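Local structure of thymidylate synthase 1 (Bacillus subtilis, 1BKP) at residues 49-54 with 198-203; 175-180 with 211-216. The protein catalyses, as a homodimer, the reductive methylation of dUMP to dTMP with 5,10-methylenetetrahydrofolate as methyl donor and reductant, supplying a precursor for DNA synthesis. All blocks are in the same frame, centred on the assembly; numbering follows the deposited sequence.

Interaction 1: 49-54 with 198-203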
ATOM      1  N   PHE A  49     -10.316  -2.981 -12.235  1.00 16.85           N
ATOM      2  CA  PHE A  49     -10.795  -3.637 -13.452  1.00 16.73           C
ATOM      3  C   PHE A  49     -11.328  -5.016 -13.057  1.00 16.69           C
ATOM      4  O   PHE A  49     -10.759  -5.729 -12.184  1.00 15.89           O
ATOM      5  CB  PHE A  49      -9.621  -3.791 -14.419  1.00 15.38           C
ATOM      6  CG  PHE A  49      -8.947  -2.510 -14.708  1.00 16.25           C
ATOM      7  CD1 PHE A  49      -9.419  -1.679 -15.733  1.00 14.93           C
ATOM      8  CD2 PHE A  49      -7.832  -2.145 -14.018  1.00 17.44           C
ATOM      9  CE1 PHE A  49      -8.739  -0.556 -16.018  1.00 15.08           C
ATOM     10  CE2 PHE A  49      -7.169  -1.000 -14.334  1.00 17.93           C
ATOM     11  CZ  PHE A  49      -7.602  -0.227 -15.308  1.00 15.66           C
ATOM     12  N   ASP A  50     -12.327  -5.444 -13.801  1.00 16.25           N
ATOM     13  CA  ASP A  50     -12.946  -6.715 -13.471  1.00 17.13           C
ATOM     14  C   ASP A  50     -12.354  -7.856 -14.317  1.00 20.28           C
ATOM     15  O   ASP A  50     -12.728  -9.038 -14.219  1.00 22.59           O
ATOM     16  CB  ASP A  50     -14.467  -6.582 -13.631  1.00 16.55           C
ATOM     17  CG  ASP A  50     -14.905  -6.292 -15.057  1.00 19.46           C
ATOM     18  OD1 ASP A  50     -14.087  -6.182 -15.972  1.00 20.89           O
ATOM     19  OD2 ASP A  50     -16.120  -6.208 -15.265  1.00 25.32           O
ATOM     20  N   ASN A  51     -11.370  -7.506 -15.128  1.00 18.50           N
ATOM     21  CA  ASN A  51     -10.709  -8.462 -15.987  1.00 19.11           C
ATOM     22  C   ASN A  51     -11.516  -8.995 -17.175  1.00 19.49           C
ATOM     23  O   ASN A  51     -11.136 -10.012 -17.809  1.00 20.86           O
ATOM     24  CB  ASN A  51     -10.036  -9.601 -15.166  1.00 14.55           C
ATOM     25  CG  ASN A  51      -8.571  -9.262 -14.841  1.00 20.51           C
ATOM     26  OD1 ASN A  51      -7.848  -8.812 -15.727  1.00 19.69           O
ATOM     27  ND2 ASN A  51      -8.150  -9.429 -13.546  1.00 19.85           N
ATOM     28  N   SER A  52     -12.581  -8.287 -17.529  1.00 17.05           N
ATOM     29  CA  SER A  52     -13.387  -8.712 -18.681  1.00 19.33           C
ATOM     30  C   SER A  52     -12.617  -8.287 -19.925  1.00 24.50           C
ATOM     31  O   SER A  52     -12.839  -8.779 -20.997  1.00 26.86           O
ATOM     32  CB  SER A  52     -14.764  -8.109 -18.628  1.00 16.13           C
ATOM     33  OG  SER A  52     -14.691  -6.696 -18.506  1.00 24.21           O
ATOM     34  N   GLU A  53     -11.684  -7.353 -19.774  1.00 22.29           N
ATOM     35  CA  GLU A  53     -10.813  -6.964 -20.894  1.00 22.62           C
ATOM     36  C   GLU A  53      -9.415  -6.644 -20.341  1.00 23.62           C
ATOM     37  O   GLU A  53      -9.243  -6.422 -19.124  1.00 23.09           O
ATOM     38  CB  GLU A  53     -11.387  -5.746 -21.656  1.00 22.29           C
ATOM     39  CG  GLU A  53     -11.681  -4.634 -20.878  1.00 24.76           C
ATOM     40  CD  GLU A  53     -12.362  -3.481 -21.700  1.00 29.89           C
ATOM     41  OE1 GLU A  53     -13.437  -3.672 -22.227  1.00 35.85           O
ATOM     42  OE2 GLU A  53     -11.831  -2.366 -21.746  1.00 30.17           O
ATOM     43  N   VAL A  54      -8.425  -6.651 -21.232  1.00 23.01           N
ATOM     44  CA  VAL A  54      -7.032  -6.372 -20.890  1.00 21.63           C
ATOM     45  C   VAL A  54      -6.913  -4.862 -20.630  1.00 19.25           C
ATOM     46  O   VAL A  54      -7.422  -4.103 -21.399  1.00 20.24           O
ATOM     47  CB  VAL A  54      -6.153  -6.769 -22.094  1.00 23.83           C
ATOM     48  CG1 VAL A  54      -4.767  -6.220 -21.947  1.00 23.92           C
ATOM     49  CG2 VAL A  54      -6.032  -8.307 -22.075  1.00 25.52           C
ATOM     50  N   LEU A 198       1.021 -10.241 -15.025  1.00 13.16           N
ATOM     51  CA  LEU A 198       1.506 -11.072 -13.949  1.00 13.83           C
ATOM     52  C   LEU A 198       0.276 -11.793 -13.287  1.00 14.70           C
ATOM     53  O   LEU A 198       0.393 -12.952 -12.909  1.00 13.63           O
ATOM     54  CB  LEU A 198       2.191 -10.226 -12.873  1.00 14.36           C
ATOM     55  CG  LEU A 198       2.776 -11.016 -11.697  1.00 16.78           C
ATOM     56  CD1 LEU A 198       3.993 -11.911 -12.180  1.00 14.34           C
ATOM     57  CD2 LEU A 198       3.217  -9.951 -10.614  1.00 15.52           C
ATOM     58  N   GLN A 199      -0.855 -11.094 -13.138  1.00 14.51           N
ATOM     59  CA  GLN A 199      -2.034 -11.706 -12.558  1.00 14.95           C
ATOM     60  C   GLN A 199      -2.433 -12.932 -13.376  1.00 16.97           C
ATOM     61  O   GLN A 199      -2.786 -14.009 -12.782  1.00 18.19           O
ATOM     62  CB  GLN A 199      -3.212 -10.758 -12.546  1.00 12.72           C
ATOM     63  CG  GLN A 199      -4.356 -11.289 -11.709  1.00 14.41           C
ATOM     64  CD  GLN A 199      -5.502 -10.308 -11.645  1.00 16.83           C
ATOM     65  OE1 GLN A 199      -5.498  -9.346 -12.384  1.00 17.11           O
ATOM     66  NE2 GLN A 199      -6.518 -10.570 -10.793  1.00 14.12           N
ATOM     67  N   ARG A 200      -2.570 -12.724 -14.697  1.00 15.35           N
ATOM     68  CA  ARG A 200      -2.930 -13.811 -15.622  1.00 15.58           C
ATOM     69  C   ARG A 200      -1.939 -14.956 -15.580  1.00 15.97           C
ATOM     70  O   ARG A 200      -2.363 -16.139 -15.573  1.00 19.00           O
ATOM     71  CB  ARG A 200      -3.094 -13.265 -17.051  1.00 16.69           C
ATOM     72  CG  ARG A 200      -4.300 -12.210 -17.093  1.00 13.31           C
ATOM     73  CD  ARG A 200      -4.442 -11.503 -18.446  1.00  9.73           C
ATOM     74  NE  ARG A 200      -5.499 -10.513 -18.293  1.00 11.36           N
ATOM     75  CZ  ARG A 200      -6.695 -10.609 -18.850  1.00 14.47           C
ATOM     76  NH1 ARG A 200      -6.986 -11.600 -19.717  1.00 19.15           N
ATOM     77  NH2 ARG A 200      -7.561  -9.669 -18.602  1.00 12.20           N
ATOM     78  N   MET A 201      -0.634 -14.680 -15.505  1.00 13.61           N
ATOM     79  CA  MET A 201       0.355 -15.778 -15.432  1.00 13.79           C
ATOM     80  C   MET A 201       0.173 -16.649 -14.193  1.00 16.76           C
ATOM     81  O   MET A 201       0.155 -17.899 -14.267  1.00 16.69           O
ATOM     82  CB  MET A 201       1.760 -15.220 -15.347  1.00 13.63           C
ATOM     83  CG  MET A 201       2.202 -14.639 -16.765  1.00 16.99           C
ATOM     84  SD  MET A 201       3.726 -13.664 -16.525  1.00 20.57           S
ATOM     85  CE  MET A 201       4.999 -14.888 -16.242  1.00 20.32           C
ATOM     86  N   ILE A 202       0.017 -15.957 -13.055  1.00 19.30           N
ATOM     87  CA  ILE A 202      -0.025 -16.631 -11.750  1.00 18.54           C
ATOM     88  C   ILE A 202      -1.340 -17.367 -11.585  1.00 13.77           C
ATOM     89  O   ILE A 202      -1.361 -18.472 -11.104  1.00 13.14           O
ATOM     90  CB  ILE A 202       0.388 -15.694 -10.463  1.00 19.81           C
ATOM     91  CG1 ILE A 202       1.932 -15.448 -10.460  1.00 19.88           C
ATOM     92  CG2 ILE A 202      -0.069 -16.459  -9.117  1.00 16.53           C
ATOM     93  CD1 ILE A 202       2.420 -14.425  -9.498  1.00 26.55           C
ATOM     94  N   ALA A 203      -2.426 -16.788 -12.035  1.00 13.35           N
ATOM     95  CA  ALA A 203      -3.705 -17.469 -11.923  1.00 14.03           C
ATOM     96  C   ALA A 203      -3.676 -18.796 -12.764  1.00 18.58           C
ATOM     97  O   ALA A 203      -4.211 -19.850 -12.316  1.00 17.80           O
ATOM     98  CB  ALA A 203      -4.795 -16.541 -12.465  1.00 12.43           C
TER
HETATM   99  O   HOH W   1      -9.859 -10.541 -20.370  1.00 33.12           O
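N51, in the loop that follows strand 39-49, meets Q199 and R200 of helix 188-206 with the two branches of its amide. On the buried side N51 and Q199 come tip to tip: ND2 of N51 gives a hydrogen bond of 2.9 Å to OE1 of Q199, which lies in the amide plane of N51, while the donor stands above the carbonyl plane of Q199. The extended Q199 chain suits this reach. ND2 also bonds to G211 O, and NE2 of Q199 to L173 O and E212 O.

The side of R200, partly exposed, is looser. NH2 of R200 reaches OD1 of N51 by a weak hydrogen bond, at 3.0 Å and bent to 123°, and the same NH2 donates to a water that in turn bonds N51 O. V54 CG2 sits over the centre of one guanidinium face, 4.0 Å from CZ of R200. N196, one helical turn earlier, takes NE of R200 on OD1 and gives ND2 to OD1 of N51. An amide, donor and acceptor at once, therefore suits position 51: uncharged amides carry the firmer bonds between loop and helix, and the arginine joins through N196, a weak bond and a water.

Interaction 2: 175-180 with 211-216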
ATOM      1  N   LEU A 175      -5.900  -9.249  -7.461  1.00 13.09           N
ATOM      2  CA  LEU A 175      -4.558  -8.741  -7.295  1.00 11.69           C
ATOM      3  C   LEU A 175      -4.694  -7.268  -6.990  1.00 12.15           C
ATOM      4  O   LEU A 175      -5.453  -6.565  -7.685  1.00 12.32           O
ATOM      5  CB  LEU A 175      -3.700  -8.878  -8.602  1.00 12.14           C
ATOM      6  CG  LEU A 175      -2.384  -8.056  -8.643  1.00 11.20           C
ATOM      7  CD1 LEU A 175      -1.492  -8.525  -7.444  1.00 10.82           C
ATOM      8  CD2 LEU A 175      -1.642  -8.279  -9.975  1.00 12.42           C
ATOM      9  N   GLU A 176      -3.985  -6.803  -5.942  1.00 11.64           N
ATOM     10  CA  GLU A 176      -3.979  -5.367  -5.643  1.00 11.36           C
ATOM     11  C   GLU A 176      -2.501  -4.943  -5.671  1.00 10.04           C
ATOM     12  O   GLU A 176      -1.666  -5.522  -4.992  1.00 12.31           O
ATOM     13  CB  GLU A 176      -4.605  -5.096  -4.253  1.00 10.10           C
ATOM     14  CG  GLU A 176      -4.667  -3.624  -3.954  1.00 16.49           C
ATOM     15  CD  GLU A 176      -5.675  -3.226  -2.874  1.00 22.86           C
ATOM     16  OE1 GLU A 176      -6.037  -4.089  -2.057  1.00 19.41           O
ATOM     17  OE2 GLU A 176      -6.083  -2.053  -2.849  1.00 17.37           O
ATOM     18  N   VAL A 177      -2.173  -3.865  -6.371  1.00  9.82           N
ATOM     19  CA  VAL A 177      -0.786  -3.440  -6.489  1.00 10.83           C
ATOM     20  C   VAL A 177      -0.673  -1.977  -6.030  1.00 10.69           C
ATOM     21  O   VAL A 177      -1.624  -1.236  -6.150  1.00 13.52           O
ATOM     22  CB  VAL A 177      -0.453  -3.514  -8.051  1.00 13.17           C
ATOM     23  CG1 VAL A 177       0.833  -2.962  -8.415  1.00 14.27           C
ATOM     24  CG2 VAL A 177      -0.540  -4.962  -8.532  1.00 14.26           C
ATOM     25  N   ARG A 178       0.498  -1.544  -5.585  1.00 11.15           N
ATOM     26  CA  ARG A 178       0.652  -0.113  -5.263  1.00 10.40           C
ATOM     27  C   ARG A 178       1.941   0.442  -5.787  1.00  7.90           C
ATOM     28  O   ARG A 178       3.007  -0.182  -5.587  1.00 10.07           O
ATOM     29  CB  ARG A 178       0.614   0.206  -3.756  1.00 12.81           C
ATOM     30  CG  ARG A 178       0.506   1.771  -3.476  1.00 10.10           C
ATOM     31  CD  ARG A 178       0.151   2.012  -2.020  1.00 15.22           C
ATOM     32  NE  ARG A 178       0.007   3.443  -1.823  1.00 12.05           N
ATOM     33  CZ  ARG A 178       0.978   4.288  -1.545  1.00 13.02           C
ATOM     34  NH1 ARG A 178       2.164   3.844  -1.143  1.00 10.54           N
ATOM     35  NH2 ARG A 178       0.697   5.574  -1.456  1.00 16.53           N
ATOM     36  N   ALA A 179       1.854   1.606  -6.392  1.00 10.05           N
ATOM     37  CA  ALA A 179       3.020   2.378  -6.792  1.00 10.05           C
ATOM     38  C   ALA A 179       3.060   3.585  -5.816  1.00 11.17           C
ATOM     39  O   ALA A 179       2.067   4.313  -5.651  1.00 10.18           O
ATOM     40  CB  ALA A 179       2.858   2.942  -8.194  1.00  9.15           C
ATOM     41  N   ARG A 180       4.260   3.874  -5.313  1.00  9.92           N
ATOM     42  CA  ARG A 180       4.431   5.024  -4.430  1.00 12.73           C
ATOM     43  C   ARG A 180       4.334   6.305  -5.193  1.00 13.12           C
ATOM     44  O   ARG A 180       3.932   7.352  -4.697  1.00 12.91           O
ATOM     45  CB  ARG A 180       5.856   4.938  -3.788  1.00 13.82           C
ATOM     46  CG  ARG A 180       6.999   4.785  -4.723  1.00 12.46           C
ATOM     47  CD  ARG A 180       8.269   5.125  -4.003  1.00 15.82           C
ATOM     48  NE  ARG A 180       9.412   4.997  -4.907  1.00 24.76           N
ATOM     49  CZ  ARG A 180      10.010   5.991  -5.514  1.00 20.91           C
ATOM     50  NH1 ARG A 180       9.512   7.218  -5.419  1.00 14.97           N
ATOM     51  NH2 ARG A 180      11.056   5.750  -6.284  1.00 19.34           N
ATOM     52  N   GLY A 211      -9.835 -12.728 -10.804  1.00 20.79           N
ATOM     53  CA  GLY A 211     -10.693 -11.872 -10.039  1.00 17.73           C
ATOM     54  C   GLY A 211     -10.437 -10.451 -10.476  1.00 19.20           C
ATOM     55  O   GLY A 211     -10.094 -10.159 -11.638  1.00 18.07           O
ATOM     56  N   GLU A 212     -10.669  -9.541  -9.545  1.00 17.47           N
ATOM     57  CA  GLU A 212     -10.508  -8.094  -9.831  1.00 15.64           C
ATOM     58  C   GLU A 212      -9.041  -7.701  -9.901  1.00 13.34           C
ATOM     59  O   GLU A 212      -8.206  -8.428  -9.333  1.00  9.94           O
ATOM     60  CB  GLU A 212     -11.197  -7.350  -8.659  1.00 19.30           C
ATOM     61  CG  GLU A 212     -11.358  -5.922  -8.932  1.00 39.55           C
ATOM     62  CD  GLU A 212     -12.476  -5.318  -8.134  1.00 45.57           C
ATOM     63  OE1 GLU A 212     -12.895  -5.922  -7.116  1.00 30.44           O
ATOM     64  OE2 GLU A 212     -12.921  -4.217  -8.528  1.00 43.75           O
ATOM     65  N   TYR A 213      -8.695  -6.568 -10.573  1.00 11.88           N
ATOM     66  CA  TYR A 213      -7.273  -6.141 -10.619  1.00 10.38           C
ATOM     67  C   TYR A 213      -7.347  -4.646 -10.199  1.00 12.45           C
ATOM     68  O   TYR A 213      -8.132  -3.904 -10.783  1.00 15.39           O
ATOM     69  CB  TYR A 213      -6.767  -6.251 -12.046  1.00  9.55           C
ATOM     70  CG  TYR A 213      -5.444  -5.539 -12.256  1.00 11.16           C
ATOM     71  CD1 TYR A 213      -4.312  -5.827 -11.499  1.00  9.66           C
ATOM     72  CD2 TYR A 213      -5.327  -4.595 -13.254  1.00 12.25           C
ATOM     73  CE1 TYR A 213      -3.084  -5.174 -11.778  1.00 11.20           C
ATOM     74  CE2 TYR A 213      -4.111  -3.963 -13.541  1.00 12.36           C
ATOM     75  CZ  TYR A 213      -2.987  -4.284 -12.791  1.00  9.65           C
ATOM     76  OH  TYR A 213      -1.729  -3.741 -13.164  1.00 12.92           O
ATOM     77  N   ILE A 214      -6.656  -4.277  -9.129  1.00 11.69           N
ATOM     78  CA  ILE A 214      -6.687  -2.939  -8.550  1.00 13.26           C
ATOM     79  C   ILE A 214      -5.252  -2.373  -8.584  1.00 13.84           C
ATOM     80  O   ILE A 214      -4.337  -2.996  -8.086  1.00 13.75           O
ATOM     81  CB  ILE A 214      -7.187  -3.095  -7.113  1.00 14.90           C
ATOM     82  CG1 ILE A 214      -8.567  -3.751  -7.147  1.00 20.34           C
ATOM     83  CG2 ILE A 214      -7.248  -1.767  -6.441  1.00 12.95           C
ATOM     84  CD1 ILE A 214      -8.744  -4.797  -6.102  1.00 26.56           C
ATOM     85  N   PHE A 215      -5.123  -1.096  -8.955  1.00 15.68           N
ATOM     86  CA  PHE A 215      -3.801  -0.470  -9.120  1.00 13.29           C
ATOM     87  C   PHE A 215      -3.899   0.866  -8.401  1.00 11.29           C
ATOM     88  O   PHE A 215      -4.728   1.722  -8.728  1.00 10.97           O
ATOM     89  CB  PHE A 215      -3.522  -0.258 -10.594  1.00 12.77           C
ATOM     90  CG  PHE A 215      -2.042   0.144 -10.892  1.00 13.82           C
ATOM     91  CD1 PHE A 215      -1.596   1.451 -10.672  1.00 11.68           C
ATOM     92  CD2 PHE A 215      -1.127  -0.823 -11.304  1.00 14.69           C
ATOM     93  CE1 PHE A 215      -0.211   1.828 -10.836  1.00 11.42           C
ATOM     94  CE2 PHE A 215       0.298  -0.509 -11.501  1.00 16.10           C
ATOM     95  CZ  PHE A 215       0.760   0.804 -11.270  1.00 13.90           C
ATOM     96  N   ASN A 216      -3.151   0.966  -7.342  1.00 11.56           N
ATOM     97  CA  ASN A 216      -3.164   2.176  -6.484  1.00  9.93           C
ATOM     98  C   ASN A 216      -1.953   3.004  -6.732  1.00 10.92           C
ATOM     99  O   ASN A 216      -0.861   2.440  -6.794  1.00 11.01           O
ATOM    100  CB  ASN A 216      -3.064   1.735  -5.025  1.00 11.48           C
ATOM    101  CG  ASN A 216      -4.342   1.022  -4.546  1.00 13.95           C
ATOM    102  OD1 ASN A 216      -5.435   1.586  -4.667  1.00 19.23           O
ATOM    103  ND2 ASN A 216      -4.238  -0.262  -4.226  1.00 11.74           N
TER
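L175-A179 and G211-N216 run parallel, 14° apart, with backbone hydrogen bonds from L175 N to E212 O, I214 N to L175 O, V177 N to I214 O, N216 N to V177 O and A179 N to N216 O. On one face aliphatic groups meet ring carbons. CD2 of L175 lies 3.9 Å from CE1 of Y213, the two side by side, and V177 touches each ring with one methyl, CG2 to CE1 of Y213 and CG1 4.0 Å from CE2 of F215. Branched V177 suits a strand here: its methyls serve two aromatic neighbours.

The other face is mainly polar, with I214 CG2 set against the E176 carboxylate. ND2 of N216 donates to OE2 of E176 at 2.9 Å, on the anti side of the carboxylate, and R178 CG packs on N216 CB at 3.9 Å. Y167 and, on the second subunit, S44 and R178 also hold this carboxylate. An alanine at E176 would probably leave N216 ND2 without its main acceptor and R178 of the second subunit without a counter-charge it meets there.

The A179 side chain lies about 5 Å from that of catalytic C160, and R180 probably binds dUMP of the other subunit. The two adjacent strands are joined by helix 188-206 in a beta-alpha-beta crossover: Y213 and F215 pack on that helix, strand 161-169 borders L175-A179, and the polar face meets the second subunit.

Overall arrangement
From the N terminus, the chain leaves strand 39-49 into loop 49-54, later runs along strand 172-183 (175-180), passes through helix 188-206 (198-203 in its later half) and returns along strand 209-223 with 211-216. Interaction 1 closes a loop of 143 residues, interaction 2 one of only 30, and the two cross because their segments alternate. Helix 188-206 is the connection of the crossover that interaction 2 closes, and interaction 1 ties that helix to the loop. They meet directly: F49 O lies 2.7 Å from Y213 N, probably a hydrogen bond, consistent with strand 39-49 bordering strand 209-223 on the side away from strand 172-183.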